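Bifunctional protein PutA (Bdellovibrio bacteriovorus, PDB 5UR2) probably converts L-proline to L-glutamate in two steps, pairing a flavin-dependent proline dehydrogenase with an NAD-dependent L-glutamate gamma-semialdehyde dehydrogenase in one chain. Local coordinates at residues 140-145 against 402-407; 194-199 against 235-240; 248-253 against 268-273. All coordinates share one frame; numbering follows the deposited sequence.

Contact 1 (140-145 against 402-407). With P5F (N-propargylglycine-modified flavin adenine dinucleotide), chain F.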
# COMPACT_ATOMS: atom_id res chain seq x y z
N PHE B 140 -47.71 -1.18 -40.58
CA PHE B 140 -46.45 -1.74 -40.14
C PHE B 140 -45.30 -0.91 -40.69
O PHE B 140 -45.47 -0.15 -41.65
CB PHE B 140 -46.31 -3.20 -40.60
CG PHE B 140 -46.24 -3.36 -42.11
CD1 PHE B 140 -45.02 -3.22 -42.79
CD2 PHE B 140 -47.38 -3.62 -42.85
CE1 PHE B 140 -44.95 -3.35 -44.17
CE2 PHE B 140 -47.33 -3.76 -44.23
CZ PHE B 140 -46.12 -3.63 -44.90
N THR B 141 -44.13 -1.09 -40.11
CA THR B 141 -42.88 -0.71 -40.75
C THR B 141 -41.92 -1.87 -40.55
O THR B 141 -41.78 -2.37 -39.43
CB THR B 141 -42.29 0.60 -40.20
OG1 THR B 141 -41.10 0.94 -40.93
CG2 THR B 141 -41.97 0.52 -38.70
N VAL B 142 -41.34 -2.38 -41.67
CA VAL B 142 -40.50 -3.58 -41.62
C VAL B 142 -39.05 -3.19 -41.40
O VAL B 142 -38.52 -2.27 -42.05
CB VAL B 142 -40.67 -4.42 -42.90
CG1 VAL B 142 -39.68 -5.55 -42.89
CG2 VAL B 142 -42.07 -4.99 -42.97
N ASP B 143 -38.37 -3.92 -40.50
CA ASP B 143 -36.96 -3.71 -40.26
C ASP B 143 -36.23 -5.05 -40.26
O ASP B 143 -36.70 -6.01 -39.65
CB ASP B 143 -36.71 -2.99 -38.93
CG ASP B 143 -35.22 -2.80 -38.64
OD1 ASP B 143 -34.59 -1.91 -39.26
OD2 ASP B 143 -34.69 -3.54 -37.79
N ILE B 144 -35.11 -5.11 -40.97
CA ILE B 144 -34.33 -6.34 -41.07
C ILE B 144 -33.29 -6.35 -39.96
O ILE B 144 -32.32 -5.58 -39.99
CB ILE B 144 -33.66 -6.46 -42.45
CG1 ILE B 144 -34.74 -6.39 -43.53
CG2 ILE B 144 -32.90 -7.78 -42.55
CD1 ILE B 144 -34.19 -6.28 -44.93
N LEU B 145 -33.47 -7.25 -38.99
CA LEU B 145 -32.48 -7.45 -37.94
C LEU B 145 -31.21 -8.06 -38.52
O LEU B 145 -31.24 -8.81 -39.50
CB LEU B 145 -33.03 -8.38 -36.87
CG LEU B 145 -34.32 -7.95 -36.20
CD1 LEU B 145 -34.98 -9.15 -35.55
CD2 LEU B 145 -34.00 -6.87 -35.18
N GLU B 402 -47.21 -0.77 -36.45
CA GLU B 402 -46.40 -1.68 -35.65
C GLU B 402 -45.00 -1.80 -36.25
O GLU B 402 -44.85 -2.10 -37.44
CB GLU B 402 -47.02 -3.07 -35.58
CG GLU B 402 -48.18 -3.21 -34.62
CD GLU B 402 -48.57 -4.67 -34.44
OE1 GLU B 402 -49.05 -5.25 -35.44
OE2 GLU B 402 -48.41 -5.22 -33.33
N TYR B 403 -44.00 -1.57 -35.41
CA TYR B 403 -42.62 -1.88 -35.76
C TYR B 403 -42.47 -3.39 -35.92
O TYR B 403 -42.72 -4.14 -34.98
CB TYR B 403 -41.69 -1.34 -34.69
CG TYR B 403 -40.24 -1.40 -35.05
CD1 TYR B 403 -39.67 -0.46 -35.92
CD2 TYR B 403 -39.42 -2.40 -34.53
CE1 TYR B 403 -38.33 -0.52 -36.25
CE2 TYR B 403 -38.08 -2.47 -34.86
CZ TYR B 403 -37.53 -1.54 -35.71
OH TYR B 403 -36.19 -1.61 -36.04
N ALA B 404 -42.06 -3.82 -37.10
CA ALA B 404 -42.14 -5.23 -37.49
C ALA B 404 -40.75 -5.79 -37.74
O ALA B 404 -40.24 -5.75 -38.87
CB ALA B 404 -43.02 -5.38 -38.73
N PRO B 405 -40.09 -6.32 -36.72
CA PRO B 405 -38.75 -6.88 -36.93
C PRO B 405 -38.85 -8.19 -37.69
O PRO B 405 -39.76 -9.00 -37.48
CB PRO B 405 -38.21 -7.10 -35.52
CG PRO B 405 -39.20 -6.42 -34.59
CD PRO B 405 -40.51 -6.44 -35.32
N VAL B 406 -37.88 -8.39 -38.57
CA VAL B 406 -37.70 -9.60 -39.37
C VAL B 406 -36.25 -10.01 -39.24
O VAL B 406 -35.36 -9.17 -39.39
CB VAL B 406 -38.05 -9.35 -40.85
CG1 VAL B 406 -37.89 -10.61 -41.66
CG2 VAL B 406 -39.45 -8.78 -41.00
N GLY B 407 -35.99 -11.29 -38.96
CA GLY B 407 -34.60 -11.70 -38.92
C GLY B 407 -34.37 -13.05 -38.26
O GLY B 407 -35.28 -13.68 -37.73
PA P5F F . -41.61 4.82 -21.31
O1A P5F F . -42.68 5.95 -21.08
O2A P5F F . -41.46 3.82 -20.27
O5B P5F F . -40.19 5.31 -21.42
C5B P5F F . -39.03 4.50 -21.26
C4B P5F F . -37.82 5.28 -21.81
O4B P5F F . -37.42 6.34 -20.97
C3B P5F F . -36.56 4.50 -22.04
O3B P5F F . -36.61 3.76 -23.20
C2B P5F F . -35.54 5.56 -22.09
O2B P5F F . -35.54 6.14 -23.36
C1B P5F F . -36.04 6.56 -21.11
N9A P5F F . -35.45 6.45 -19.80
C8A P5F F . -35.43 5.35 -18.96
N7A P5F F . -34.79 5.69 -17.83
C5A P5F F . -34.38 7.02 -17.89
C6A P5F F . -33.68 7.88 -17.05
N6A P5F F . -33.23 7.44 -15.76
N1A P5F F . -33.42 9.15 -17.43
C2A P5F F . -33.83 9.61 -18.63
N3A P5F F . -34.49 8.79 -19.49
C4A P5F F . -34.78 7.52 -19.16
N1 P5F F . -35.29 3.97 -30.01
C2 P5F F . -34.13 4.59 -30.60
O2 P5F F . -33.19 5.14 -29.76
N3 P5F F . -33.96 4.65 -32.02
C4 P5F F . -34.91 4.09 -32.91
O4 P5F F . -34.68 4.18 -34.29
C4X P5F F . -36.13 3.42 -32.29
N5 P5F F . -37.10 2.70 -33.11
C5X P5F F . -38.43 2.48 -32.49
C6 P5F F . -39.63 2.28 -33.36
C7 P5F F . -40.91 2.16 -32.78
C7M P5F F . -42.12 1.95 -33.67
C8 P5F F . -41.07 2.24 -31.36
C8M P5F F . -42.43 2.12 -30.70
C9 P5F F . -39.94 2.43 -30.53
C9A P5F F . -38.59 2.56 -31.14
N10 P5F F . -37.43 2.78 -30.28
C10 P5F F . -36.28 3.38 -30.90
C1' P5F F . -37.46 2.60 -28.81
C2' P5F F . -38.03 3.83 -28.08
O2' P5F F . -37.13 4.86 -28.20
C3' P5F F . -38.35 3.61 -26.60
O3' P5F F . -37.17 3.30 -25.94
C4' P5F F . -39.34 2.49 -26.31
O4' P5F F . -40.18 2.40 -27.41
C5' P5F F . -40.10 2.61 -24.97
O5' P5F F . -40.48 3.94 -24.65
P P5F F . -41.91 4.37 -24.00
O1P P5F F . -42.45 5.81 -24.32
O2P P5F F . -42.79 3.14 -24.43
O3P P5F F . -41.76 3.88 -22.44
C21 P5F F . -35.46 0.78 -33.78
C22 P5F F . -36.34 1.78 -33.54
C23 P5F F . -34.11 1.05 -34.48
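In the flavin pocket of the proline dehydrogenase domain, Tyr403 touches Thr141 and Asp143 of the neighbouring strand as well as the modified cofactor P5F. Its CB lies 3.5 Å from the ring methyl C7M of P5F. At the far end, Tyr403 OH stands 3.4 Å from P5F C21, in the carbon bridge left by the inactivator. From the neighbouring strand, Thr141 CG2 meets Tyr403 CD1 at 3.7 Å. With CG anti to the backbone N (chi1 179°), the Asp143 carboxyl carbon comes to the tyrosine hydroxyl, OD2 lying 3.0 Å from Tyr403 OH and the carboxylate inclined 26° to the ring. The same hydroxyl is hydrogen-bonded to Lys198 NZ.

All this sits on the seam of a TIM barrel. Strands 138-144 and 400-406 are the first and last of its eight parallel strands, and their pairing closes the cylinder, the short segments being turned 27° against each other. Five backbone hydrogen bonds stitch the seam: Thr141 N to Glu402 O, Ala404 N to Thr141 O, Asp143 N to Ala404 O, Val406 N to Asp143 O and Leu145 N to Val406 O.

Val142 and Val406 project from the opposite face, where Val142 CG1 packs on Val406 CG2 at 3.7 Å; helices 123-135 and 152-173 lie over this side. At the last of these bonds, the Leu145 side chain lies side by side with Pro405, pointing the same way, its CD1 3.8 Å from Pro405 CB. At Gly407 there is no room for a CB, which would run into Leu145 CB.

Contact 2 (194-199 against 235-240). With P5F (N-propargylglycine-modified flavin adenine dinucleotide), chain F.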
# COMPACT_ATOMS: atom_id res chain seq x y z
N ASN B 194 -43.88 0.24 -45.79
CA ASN B 194 -43.05 1.15 -45.02
C ASN B 194 -41.88 0.33 -44.50
O ASN B 194 -42.09 -0.69 -43.84
CB ASN B 194 -43.88 1.77 -43.88
CG ASN B 194 -43.15 2.87 -43.10
OD1 ASN B 194 -42.02 2.68 -42.63
ND2 ASN B 194 -43.81 4.01 -42.93
N VAL B 195 -40.65 0.75 -44.80
CA VAL B 195 -39.48 0.01 -44.33
C VAL B 195 -38.59 0.97 -43.54
O VAL B 195 -38.53 2.17 -43.81
CB VAL B 195 -38.68 -0.69 -45.46
CG1 VAL B 195 -39.61 -1.52 -46.34
CG2 VAL B 195 -37.84 0.29 -46.27
N SER B 196 -37.93 0.41 -42.52
CA SER B 196 -37.00 1.13 -41.67
C SER B 196 -35.60 0.59 -41.90
O SER B 196 -35.41 -0.63 -41.99
CB SER B 196 -37.35 1.00 -40.19
OG SER B 196 -38.57 1.66 -39.91
N VAL B 197 -34.63 1.51 -41.97
CA VAL B 197 -33.25 1.23 -42.32
C VAL B 197 -32.28 1.69 -41.23
O VAL B 197 -32.41 2.80 -40.71
CB VAL B 197 -32.90 1.92 -43.66
CG1 VAL B 197 -31.45 1.64 -44.05
CG2 VAL B 197 -33.84 1.45 -44.75
N LYS B 198 -31.30 0.85 -40.91
CA LYS B 198 -30.28 1.18 -39.91
C LYS B 198 -29.07 1.65 -40.68
O LYS B 198 -28.49 0.88 -41.50
CB LYS B 198 -29.98 -0.00 -38.98
CG LYS B 198 -30.36 0.04 -37.51
CD LYS B 198 -31.76 -0.32 -37.02
CE LYS B 198 -32.24 0.32 -35.73
NZ LYS B 198 -33.61 0.06 -35.26
N MET B 199 -28.65 2.89 -40.47
CA MET B 199 -27.61 3.49 -41.29
C MET B 199 -26.26 2.77 -41.19
O MET B 199 -25.66 2.44 -42.21
CB MET B 199 -27.40 4.97 -40.91
CG MET B 199 -26.47 5.70 -41.89
SD MET B 199 -26.06 7.39 -41.42
CE MET B 199 -25.08 7.11 -39.93
N PHE B 235 -42.67 3.96 -48.26
CA PHE B 235 -42.15 4.83 -47.22
C PHE B 235 -40.82 4.26 -46.71
O PHE B 235 -40.74 3.08 -46.37
CB PHE B 235 -43.15 4.94 -46.07
CG PHE B 235 -42.87 6.08 -45.13
CD1 PHE B 235 -41.80 6.02 -44.24
CD2 PHE B 235 -43.68 7.20 -45.11
CE1 PHE B 235 -41.52 7.07 -43.37
CE2 PHE B 235 -43.41 8.26 -44.25
CZ PHE B 235 -42.33 8.19 -43.37
N VAL B 236 -39.79 5.11 -46.67
CA VAL B 236 -38.48 4.71 -46.17
C VAL B 236 -38.14 5.56 -44.96
O VAL B 236 -38.06 6.80 -45.07
CB VAL B 236 -37.39 4.81 -47.24
CG1 VAL B 236 -36.09 4.23 -46.70
CG2 VAL B 236 -37.82 4.07 -48.48
N ASN B 237 -37.94 4.91 -43.82
CA ASN B 237 -37.62 5.56 -42.57
C ASN B 237 -36.18 5.22 -42.18
O ASN B 237 -35.79 4.05 -42.21
CB ASN B 237 -38.58 5.13 -41.46
CG ASN B 237 -38.52 6.03 -40.26
OD1 ASN B 237 -37.61 5.91 -39.43
ND2 ASN B 237 -39.46 6.96 -40.16
N LEU B 238 -35.40 6.24 -41.82
CA LEU B 238 -34.03 6.06 -41.37
C LEU B 238 -34.07 6.04 -39.85
O LEU B 238 -34.52 7.01 -39.23
CB LEU B 238 -33.12 7.17 -41.88
CG LEU B 238 -31.61 6.99 -41.62
CD1 LEU B 238 -31.12 5.71 -42.28
CD2 LEU B 238 -30.80 8.19 -42.10
N ASP B 239 -33.66 4.91 -39.25
CA ASP B 239 -33.64 4.81 -37.80
C ASP B 239 -32.53 5.68 -37.22
O ASP B 239 -31.65 6.18 -37.93
CB ASP B 239 -33.50 3.36 -37.33
CG ASP B 239 -34.79 2.54 -37.53
OD1 ASP B 239 -35.89 3.12 -37.61
OD2 ASP B 239 -34.71 1.29 -37.58
N MET B 240 -32.56 5.86 -35.90
CA MET B 240 -31.52 6.58 -35.19
C MET B 240 -30.85 5.64 -34.21
O MET B 240 -31.52 5.05 -33.35
CB MET B 240 -32.05 7.80 -34.44
CG MET B 240 -30.93 8.63 -33.86
SD MET B 240 -29.85 9.29 -35.14
CE MET B 240 -30.91 10.61 -35.74
PA P5F F . -41.61 4.82 -21.31
O1A P5F F . -42.68 5.95 -21.08
O2A P5F F . -41.46 3.82 -20.27
O5B P5F F . -40.19 5.31 -21.42
C5B P5F F . -39.03 4.50 -21.26
C4B P5F F . -37.82 5.28 -21.81
O4B P5F F . -37.42 6.34 -20.97
C3B P5F F . -36.56 4.50 -22.04
O3B P5F F . -36.61 3.76 -23.20
C2B P5F F . -35.54 5.56 -22.09
O2B P5F F . -35.54 6.14 -23.36
C1B P5F F . -36.04 6.56 -21.11
N9A P5F F . -35.45 6.45 -19.80
C8A P5F F . -35.43 5.35 -18.96
N7A P5F F . -34.79 5.69 -17.83
C5A P5F F . -34.38 7.02 -17.89
C6A P5F F . -33.68 7.88 -17.05
N6A P5F F . -33.23 7.44 -15.76
N1A P5F F . -33.42 9.15 -17.43
C2A P5F F . -33.83 9.61 -18.63
N3A P5F F . -34.49 8.79 -19.49
C4A P5F F . -34.78 7.52 -19.16
N1 P5F F . -35.29 3.97 -30.01
C2 P5F F . -34.13 4.59 -30.60
O2 P5F F . -33.19 5.14 -29.76
N3 P5F F . -33.96 4.65 -32.02
C4 P5F F . -34.91 4.09 -32.91
O4 P5F F . -34.68 4.18 -34.29
C4X P5F F . -36.13 3.42 -32.29
N5 P5F F . -37.10 2.70 -33.11
C5X P5F F . -38.43 2.48 -32.49
C6 P5F F . -39.63 2.28 -33.36
C7 P5F F . -40.91 2.16 -32.78
C7M P5F F . -42.12 1.95 -33.67
C8 P5F F . -41.07 2.24 -31.36
C8M P5F F . -42.43 2.12 -30.70
C9 P5F F . -39.94 2.43 -30.53
C9A P5F F . -38.59 2.56 -31.14
N10 P5F F . -37.43 2.78 -30.28
C10 P5F F . -36.28 3.38 -30.90
C1' P5F F . -37.46 2.60 -28.81
C2' P5F F . -38.03 3.83 -28.08
O2' P5F F . -37.13 4.86 -28.20
C3' P5F F . -38.35 3.61 -26.60
O3' P5F F . -37.17 3.30 -25.94
C4' P5F F . -39.34 2.49 -26.31
O4' P5F F . -40.18 2.40 -27.41
C5' P5F F . -40.10 2.61 -24.97
O5' P5F F . -40.48 3.94 -24.65
P P5F F . -41.91 4.37 -24.00
O1P P5F F . -42.45 5.81 -24.32
O2P P5F F . -42.79 3.14 -24.43
O3P P5F F . -41.76 3.88 -22.44
C21 P5F F . -35.46 0.78 -33.78
C22 P5F F . -36.34 1.78 -33.54
C23 P5F F . -34.11 1.05 -34.48
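Lys198, whose NZ lies beside Asp239, is covalently joined to the cofactor: its NZ is 1.4 Å from P5F C23. The inactivator has left a three-carbon bridge, C22, C21 and C23, between flavin N5 and the lysine. The two residues stand at the C-terminal ends of neighbouring parallel strands, 194-197 and 235-238, which with helix 211-232 form a beta-alpha-beta unit of the TIM barrel; active sites of this fold lie at that end of the strands.

The lysine chain bends at chi2 (84°), which brings CD to 3.4 Å from Asp239 OD2; farther out, NZ comes to 2.8 Å from the same oxygen. Asp239 OD1 forms a salt bridge with Arg300, which gives the carboxylate a second partner beyond the lysine. One residue on, the backbone of Met240 holds the pyrimidine end of the flavin with two hydrogen bonds: its N donates to P5F O4 (3.1 Å), and its O accepts from P5F N3 (2.8 Å).

Four backbone hydrogen bonds hold the strands together: Val195 N to Phe235 O, Asn237 N to Val195 O, Val197 N to Asn237 O and Asp239 N to Val197 O. Near the start of the pair, Asn194 lies alongside Phe235, pointing the same way, with amide and ring planes only 15° apart and ND2 3.1 Å from Phe235 CD1. Asn194 OD1 is hydrogen-bonded to Thr141 OG1. On the other face, towards helix 211-232, the side chains of Val197 and Val236 cross obliquely, CG2 of the first against CG1 of the second, and Leu238 CD1 reaches 3.5 Å from Val197 O and 4.0 Å from Met199 CB.

Contact 3 (248-253 against 268-273). With P5F (N-propargylglycine-modified flavin adenine dinucleotide), chain F.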
# COMPACT_ATOMS: atom_id res chain seq x y z
N LEU B 248 -24.05 12.64 -37.32
CA LEU B 248 -23.75 12.17 -38.67
C LEU B 248 -25.02 11.70 -39.39
O LEU B 248 -25.22 12.00 -40.57
CB LEU B 248 -22.70 11.06 -38.61
CG LEU B 248 -22.22 10.43 -39.91
CD1 LEU B 248 -21.55 11.48 -40.80
CD2 LEU B 248 -21.27 9.29 -39.62
N THR B 249 -25.89 10.97 -38.69
CA THR B 249 -27.12 10.49 -39.29
C THR B 249 -28.00 11.64 -39.77
O THR B 249 -28.63 11.55 -40.83
CB THR B 249 -27.87 9.60 -38.30
OG1 THR B 249 -27.00 8.53 -37.89
CG2 THR B 249 -29.13 8.99 -38.94
N LEU B 250 -28.06 12.72 -39.00
CA LEU B 250 -28.90 13.84 -39.39
C LEU B 250 -28.35 14.55 -40.63
O LEU B 250 -29.13 14.93 -41.52
CB LEU B 250 -29.04 14.81 -38.21
CG LEU B 250 -29.83 14.21 -37.04
CD1 LEU B 250 -29.98 15.21 -35.90
CD2 LEU B 250 -31.18 13.69 -37.50
N GLU B 251 -27.03 14.73 -40.72
CA GLU B 251 -26.44 15.30 -41.93
C GLU B 251 -26.65 14.38 -43.13
O GLU B 251 -26.98 14.83 -44.23
CB GLU B 251 -24.95 15.58 -41.72
CG GLU B 251 -24.69 16.69 -40.73
CD GLU B 251 -23.25 17.16 -40.72
OE1 GLU B 251 -22.46 16.73 -41.59
OE2 GLU B 251 -22.92 17.96 -39.84
N VAL B 252 -26.46 13.07 -42.94
CA VAL B 252 -26.68 12.13 -44.03
C VAL B 252 -28.11 12.25 -44.54
O VAL B 252 -28.35 12.39 -45.75
CB VAL B 252 -26.36 10.70 -43.55
CG1 VAL B 252 -26.87 9.65 -44.53
CG2 VAL B 252 -24.85 10.54 -43.31
N PHE B 253 -29.08 12.23 -43.62
CA PHE B 253 -30.49 12.22 -44.00
C PHE B 253 -30.91 13.51 -44.69
O PHE B 253 -31.55 13.48 -45.75
CB PHE B 253 -31.35 11.98 -42.76
CG PHE B 253 -32.82 12.03 -43.03
CD1 PHE B 253 -33.47 10.94 -43.59
CD2 PHE B 253 -33.56 13.16 -42.69
CE1 PHE B 253 -34.84 10.98 -43.82
CE2 PHE B 253 -34.92 13.21 -42.93
CZ PHE B 253 -35.56 12.12 -43.50
N PHE B 268 -40.29 10.00 -46.72
CA PHE B 268 -39.05 9.67 -46.04
C PHE B 268 -39.19 10.13 -44.60
O PHE B 268 -39.81 11.16 -44.33
CB PHE B 268 -37.84 10.37 -46.68
CG PHE B 268 -37.50 9.90 -48.07
CD1 PHE B 268 -37.41 8.55 -48.36
CD2 PHE B 268 -37.25 10.81 -49.07
CE1 PHE B 268 -37.06 8.12 -49.63
CE2 PHE B 268 -36.90 10.39 -50.35
CZ PHE B 268 -36.81 9.05 -50.63
N GLY B 269 -38.61 9.37 -43.67
CA GLY B 269 -38.68 9.72 -42.27
C GLY B 269 -37.35 9.51 -41.57
O GLY B 269 -36.53 8.68 -41.97
N ILE B 270 -37.18 10.25 -40.48
CA ILE B 270 -36.00 10.20 -39.62
C ILE B 270 -36.48 10.10 -38.18
O ILE B 270 -37.56 10.61 -37.83
CB ILE B 270 -35.07 11.44 -39.84
CG1 ILE B 270 -33.78 11.39 -39.00
CG2 ILE B 270 -35.81 12.71 -39.50
CD1 ILE B 270 -32.73 10.41 -39.43
N VAL B 271 -35.69 9.41 -37.34
CA VAL B 271 -36.01 9.25 -35.93
C VAL B 271 -35.30 10.32 -35.10
O VAL B 271 -34.12 10.60 -35.31
CB VAL B 271 -35.63 7.84 -35.43
CG1 VAL B 271 -35.75 7.77 -33.92
CG2 VAL B 271 -36.54 6.80 -36.07
N ILE B 272 -36.03 10.89 -34.14
CA ILE B 272 -35.45 11.75 -33.12
C ILE B 272 -35.74 11.13 -31.75
O ILE B 272 -36.86 10.69 -31.49
CB ILE B 272 -36.00 13.18 -33.23
CG1 ILE B 272 -35.44 13.88 -34.48
CG2 ILE B 272 -35.67 13.99 -31.98
CD1 ILE B 272 -33.93 14.11 -34.44
N GLN B 273 -34.71 11.10 -30.88
CA GLN B 273 -34.78 10.49 -29.55
C GLN B 273 -34.91 11.58 -28.49
O GLN B 273 -33.96 12.31 -28.22
CB GLN B 273 -33.54 9.63 -29.27
CG GLN B 273 -33.33 8.49 -30.29
CD GLN B 273 -31.88 8.28 -30.64
OE1 GLN B 273 -31.12 9.24 -30.80
NE2 GLN B 273 -31.47 7.01 -30.78
PA P5F F . -41.61 4.82 -21.31
O1A P5F F . -42.68 5.95 -21.08
O2A P5F F . -41.46 3.82 -20.27
O5B P5F F . -40.19 5.31 -21.42
C5B P5F F . -39.03 4.50 -21.26
C4B P5F F . -37.82 5.28 -21.81
O4B P5F F . -37.42 6.34 -20.97
C3B P5F F . -36.56 4.50 -22.04
O3B P5F F . -36.61 3.76 -23.20
C2B P5F F . -35.54 5.56 -22.09
O2B P5F F . -35.54 6.14 -23.36
C1B P5F F . -36.04 6.56 -21.11
N9A P5F F . -35.45 6.45 -19.80
C8A P5F F . -35.43 5.35 -18.96
N7A P5F F . -34.79 5.69 -17.83
C5A P5F F . -34.38 7.02 -17.89
C6A P5F F . -33.68 7.88 -17.05
N6A P5F F . -33.23 7.44 -15.76
N1A P5F F . -33.42 9.15 -17.43
C2A P5F F . -33.83 9.61 -18.63
N3A P5F F . -34.49 8.79 -19.49
C4A P5F F . -34.78 7.52 -19.16
N1 P5F F . -35.29 3.97 -30.01
C2 P5F F . -34.13 4.59 -30.60
O2 P5F F . -33.19 5.14 -29.76
N3 P5F F . -33.96 4.65 -32.02
C4 P5F F . -34.91 4.09 -32.91
O4 P5F F . -34.68 4.18 -34.29
C4X P5F F . -36.13 3.42 -32.29
N5 P5F F . -37.10 2.70 -33.11
C5X P5F F . -38.43 2.48 -32.49
C6 P5F F . -39.63 2.28 -33.36
C7 P5F F . -40.91 2.16 -32.78
C7M P5F F . -42.12 1.95 -33.67
C8 P5F F . -41.07 2.24 -31.36
C8M P5F F . -42.43 2.12 -30.70
C9 P5F F . -39.94 2.43 -30.53
C9A P5F F . -38.59 2.56 -31.14
N10 P5F F . -37.43 2.78 -30.28
C10 P5F F . -36.28 3.38 -30.90
C1' P5F F . -37.46 2.60 -28.81
C2' P5F F . -38.03 3.83 -28.08
O2' P5F F . -37.13 4.86 -28.20
C3' P5F F . -38.35 3.61 -26.60
O3' P5F F . -37.17 3.30 -25.94
C4' P5F F . -39.34 2.49 -26.31
O4' P5F F . -40.18 2.40 -27.41
C5' P5F F . -40.10 2.61 -24.97
O5' P5F F . -40.48 3.94 -24.65
P P5F F . -41.91 4.37 -24.00
O1P P5F F . -42.45 5.81 -24.32
O2P P5F F . -42.79 3.14 -24.43
O3P P5F F . -41.76 3.88 -22.44
C21 P5F F . -35.46 0.78 -33.78
C22 P5F F . -36.34 1.78 -33.54
C23 P5F F . -34.11 1.05 -34.48
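The ring of Phe253 takes Ile270 over the centre of one face: Ile270 CB is 3.6 Å from the ring centroid and 12° off the normal, a CH-pi contact. Phe253 CG is anti to the backbone N (chi1 177°), and the ring reaches across to the strand. Ile270 CG2 meets the same ring at CE2, also at 3.6 Å. Another ring atom, Phe253 CE1, comes to 3.4 Å from Gly269 O. The CG1-CD1 branch of Ile270 is met by two more helix residues. Leu250, crossing it at about a right angle, puts CD2 3.8 Å from Ile270 CG1, and Thr249 CG2 lies 3.9 Å from Ile270 CD1. The same Leu250 CD2 extends to Ile272 CD1 at 4.1 Å.

Further out, Phe253 meets Phe297 edge-to-face, and Thr249 OG1 is hydrogen-bonded back to Val245 O, just ahead of the helix. At the end of the strand, Gln273 NE2 donates to P5F O2 (2.7 Å) and is also hydrogen-bonded to Glu241 O, so one amide nitrogen ties flavin and loop together.

Helix 246-257 runs nearly antiparallel to strand 268-273 (162°), as in the beta-alpha-beta crossover of strand 235-238, helix 246-257 and strand 268-273 within the TIM barrel. Helices 211-232 and 279-293 flank it, touching Leu248 and Leu250 respectively, while the strand pairs with 235-238 and 298-302.

In the fold
All three contacts belong to the TIM barrel of the proline dehydrogenase domain and reach P5F. Contact 1 closes the barrel between its first and last strands; contact 2 pairs the second and third strands, its centre about 10 Å from that of contact 1. Strand 138-144 bridges the two, with Val142 O 2.8 Å from Ser196 N. The centre of contact 3 lies about 9 Å from that of contact 2, and Leu238 N is 2.7 Å from Gly269 O. Contacts 1 and 3, with centres about 18 Å apart, do not touch, yet share the flavin: contact 1 meets its methyl-bearing ring and bridge, contact 2 its covalent link and O4 and N3, contact 3 its O2.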